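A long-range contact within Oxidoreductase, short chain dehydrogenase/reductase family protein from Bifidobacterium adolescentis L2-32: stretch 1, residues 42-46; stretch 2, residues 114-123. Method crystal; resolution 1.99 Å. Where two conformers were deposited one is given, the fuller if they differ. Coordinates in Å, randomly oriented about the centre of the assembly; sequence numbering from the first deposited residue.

Stretch 1 (42-46) RKGFV
Stretch 2, residues 114-123: QLVEQLGTVD

How does the helical part of stretch 2 meet the strand? Stretch 2 opens in a helix that began earlier in the chain, and its axis passes 9.9 Å from that of strand 42-46, with 135° between their N-to-C directions. Gln-114, Val-116, Glu-117 and Gln-118 stay out of reach of the strand; Gln-118 NE2 instead donates a hydrogen bond to Gln-114 OE1 at 2.7 Å, one turn back. Leu-115 (chi1 m, chi2 t) directs its CA-to-CB bond toward the strand. Its CD1 lies over one face of the Phe-45 ring, 4.0 Å from the centroid and 27° off the normal, a CH-pi contact in which Leu-115 CD1 comes within 3.6 Å of Phe-45 CD1. The CA-to-CB bond of Phe-45 also points toward stretch 2, with chi1 p at 68° and chi2 at -91°.

What happens as the chain leaves the helix? A wider pi-type turn spans 115-119: Leu-115 O accepts from Leu-119 N at 3.2 Å and, weakly, from Gly-120 N at 3.4 Å. Leu-119, at phi/psi -96/-48, has chi1 between wells at -143° and chi2 p; its CB points toward the strand and its CD2 packs 3.3 Å from Gly-44 O. The largely extended side chain of Lys-43, chi1 m followed by three t angles, runs past this end, bringing Lys-43 CD to 3.4 Å from Leu-119 O. Gly-120 then leaves helical geometry with phi/psi 128/-54. A CB there would be jammed against the preceding carbonyl oxygen, which by itself calls for glycine, and would also fall 2.7 Å from Lys-43 NZ.

How does the chain come alongside the strand after that turn? Thr-121 and Val-122 are extended, at -162/-177 and -131/107, and both point their CA-to-CB bonds sideways. Thr-121 (chi1 t) sets its O 3.5 Å from Lys-43 CB, yet this buried carbonyl oxygen has no hydrogen-bond partner. Val-122 (chi1 t) fixes the register: its CA is 4.4 Å from Gly-44 CA. Val-122 CG2 reaches the edge of the Phe-45 ring, 4.0 Å from Phe-45 CD1, while Val-122 CA makes a CA-H...O contact of 3.6 Å with Lys-43 O.

What fastens the far end of stretch 2? Asp-123, at phi/psi -89/-32, turns its CB toward the strand and engages the Lys-43 main chain with both its own backbone N and its carboxylate. Asp-123 N donates to Lys-43 O at a short 2.5 Å and 161°, and Lys-43 N donates to Asp-123 OD2 at 2.8 Å and 152°. The carboxylate thus receives the second bond, with chi1 m and chi2 at -72°. Arg-42, with chi1 m, chi2 t and chi3 p, lays its guanidinium alongside: Arg-42 NH2 makes a weak hydrogen bond to Asp-123 O, 3.3 Å away near the guanidinium plane, and Arg-42 NE lies 3.6 Å from Asp-123 CB but remains unpaired.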

# COMPACT_ATOMS: atom_id res chain seq x y z
N ARG F 42 -11.38 -21.06 -25.22
CA ARG F 42 -10.13 -20.63 -24.54
C ARG F 42 -9.42 -21.86 -23.95
O ARG F 42 -10.12 -22.83 -23.61
CB ARG F 42 -10.43 -19.59 -23.45
CG ARG F 42 -10.70 -18.20 -24.00
CD ARG F 42 -10.74 -17.13 -22.91
NE ARG F 42 -9.45 -16.91 -22.28
CZ ARG F 42 -9.16 -15.92 -21.44
NH1 ARG F 42 -10.08 -15.02 -21.12
NH2 ARG F 42 -7.95 -15.82 -20.92
N LYS F 43 -8.10 -21.79 -23.85
CA LYS F 43 -7.22 -22.89 -23.40
C LYS F 43 -6.16 -22.32 -22.45
O LYS F 43 -5.72 -21.18 -22.68
CB LYS F 43 -6.58 -23.58 -24.60
CG LYS F 43 -7.53 -23.89 -25.75
CD LYS F 43 -6.88 -24.61 -26.90
CE LYS F 43 -7.84 -24.88 -28.04
NZ LYS F 43 -7.12 -25.19 -29.29
N GLY F 44 -5.77 -23.09 -21.43
CA GLY F 44 -4.79 -22.67 -20.42
C GLY F 44 -4.44 -23.81 -19.49
O GLY F 44 -4.96 -24.92 -19.70
N PHE F 45 -3.60 -23.56 -18.49
CA PHE F 45 -3.14 -24.57 -17.51
C PHE F 45 -3.20 -24.00 -16.09
O PHE F 45 -3.21 -22.77 -15.91
CB PHE F 45 -1.74 -25.07 -17.87
CG PHE F 45 -0.62 -24.07 -17.72
CD1 PHE F 45 -0.25 -23.25 -18.78
CD2 PHE F 45 0.08 -23.97 -16.53
CE1 PHE F 45 0.78 -22.34 -18.64
CE2 PHE F 45 1.11 -23.06 -16.39
CZ PHE F 45 1.46 -22.25 -17.44
N VAL F 46 -3.25 -24.91 -15.11
CA VAL F 46 -3.31 -24.62 -13.65
C VAL F 46 -2.23 -25.45 -12.96
O VAL F 46 -2.24 -26.68 -13.13
CB VAL F 46 -4.71 -24.94 -13.07
CG1 VAL F 46 -4.75 -24.74 -11.57
CG2 VAL F 46 -5.80 -24.13 -13.76
N GLN F 114 4.56 -29.63 -24.44
CA GLN F 114 3.35 -30.49 -24.36
C GLN F 114 2.09 -29.63 -24.26
O GLN F 114 1.06 -30.03 -24.84
CB GLN F 114 3.47 -31.47 -23.18
CG GLN F 114 4.49 -32.57 -23.42
CD GLN F 114 4.36 -33.17 -24.80
OE1 GLN F 114 3.30 -33.68 -25.17
NE2 GLN F 114 5.42 -33.09 -25.58
N LEU F 115 2.16 -28.49 -23.55
CA LEU F 115 1.06 -27.50 -23.47
C LEU F 115 0.65 -27.07 -24.89
O LEU F 115 -0.55 -27.10 -25.19
CB LEU F 115 1.50 -26.29 -22.63
CG LEU F 115 1.45 -26.49 -21.12
CD1 LEU F 115 2.14 -25.34 -20.40
CD2 LEU F 115 0.02 -26.63 -20.63
N VAL F 116 1.63 -26.71 -25.73
CA VAL F 116 1.41 -26.24 -27.13
C VAL F 116 0.85 -27.40 -27.96
O VAL F 116 -0.14 -27.17 -28.69
CB VAL F 116 2.70 -25.66 -27.74
CG1 VAL F 116 2.53 -25.33 -29.22
CG2 VAL F 116 3.19 -24.44 -26.98
N GLU F 117 1.45 -28.59 -27.86
CA GLU F 117 1.15 -29.76 -28.73
C GLU F 117 -0.19 -30.40 -28.34
O GLU F 117 -1.06 -30.53 -29.22
CB GLU F 117 2.27 -30.80 -28.66
CG GLU F 117 3.48 -30.43 -29.50
CD GLU F 117 4.56 -31.51 -29.56
OE1 GLU F 117 4.50 -32.45 -28.74
OE2 GLU F 117 5.45 -31.40 -30.42
N GLN F 118 -0.34 -30.80 -27.07
CA GLN F 118 -1.50 -31.60 -26.58
C GLN F 118 -2.75 -30.71 -26.48
O GLN F 118 -3.84 -31.21 -26.79
CB GLN F 118 -1.18 -32.26 -25.24
CG GLN F 118 -0.07 -33.31 -25.33
CD GLN F 118 0.08 -34.14 -24.08
OE1 GLN F 118 -0.79 -34.18 -23.22
NE2 GLN F 118 1.21 -34.82 -23.97
N LEU F 119 -2.59 -29.45 -26.06
CA LEU F 119 -3.71 -28.52 -25.75
C LEU F 119 -4.02 -27.64 -26.96
O LEU F 119 -5.22 -27.53 -27.32
CB LEU F 119 -3.34 -27.68 -24.52
CG LEU F 119 -4.48 -27.37 -23.55
CD1 LEU F 119 -5.06 -28.65 -22.96
CD2 LEU F 119 -3.99 -26.46 -22.43
N GLY F 120 -2.99 -27.03 -27.57
CA GLY F 120 -3.11 -26.16 -28.75
C GLY F 120 -2.43 -24.82 -28.52
O GLY F 120 -1.58 -24.45 -29.36
N THR F 121 -2.78 -24.13 -27.44
CA THR F 121 -2.20 -22.82 -27.04
C THR F 121 -2.51 -22.55 -25.56
O THR F 121 -3.11 -23.42 -24.91
CB THR F 121 -2.72 -21.68 -27.93
OG1 THR F 121 -2.01 -20.49 -27.58
CG2 THR F 121 -4.21 -21.43 -27.78
N VAL F 122 -2.09 -21.38 -25.06
CA VAL F 122 -2.31 -20.91 -23.66
C VAL F 122 -2.88 -19.48 -23.72
O VAL F 122 -2.12 -18.56 -24.06
CB VAL F 122 -1.00 -20.99 -22.84
CG1 VAL F 122 -1.11 -20.28 -21.50
CG2 VAL F 122 -0.56 -22.43 -22.64
N ASP F 123 -4.17 -19.34 -23.41
CA ASP F 123 -4.90 -18.05 -23.29
C ASP F 123 -4.80 -17.55 -21.84
O ASP F 123 -4.80 -16.33 -21.64
CB ASP F 123 -6.37 -18.18 -23.68
CG ASP F 123 -6.59 -18.56 -25.13
OD1 ASP F 123 -6.37 -17.69 -26.01
OD2 ASP F 123 -6.99 -19.71 -25.38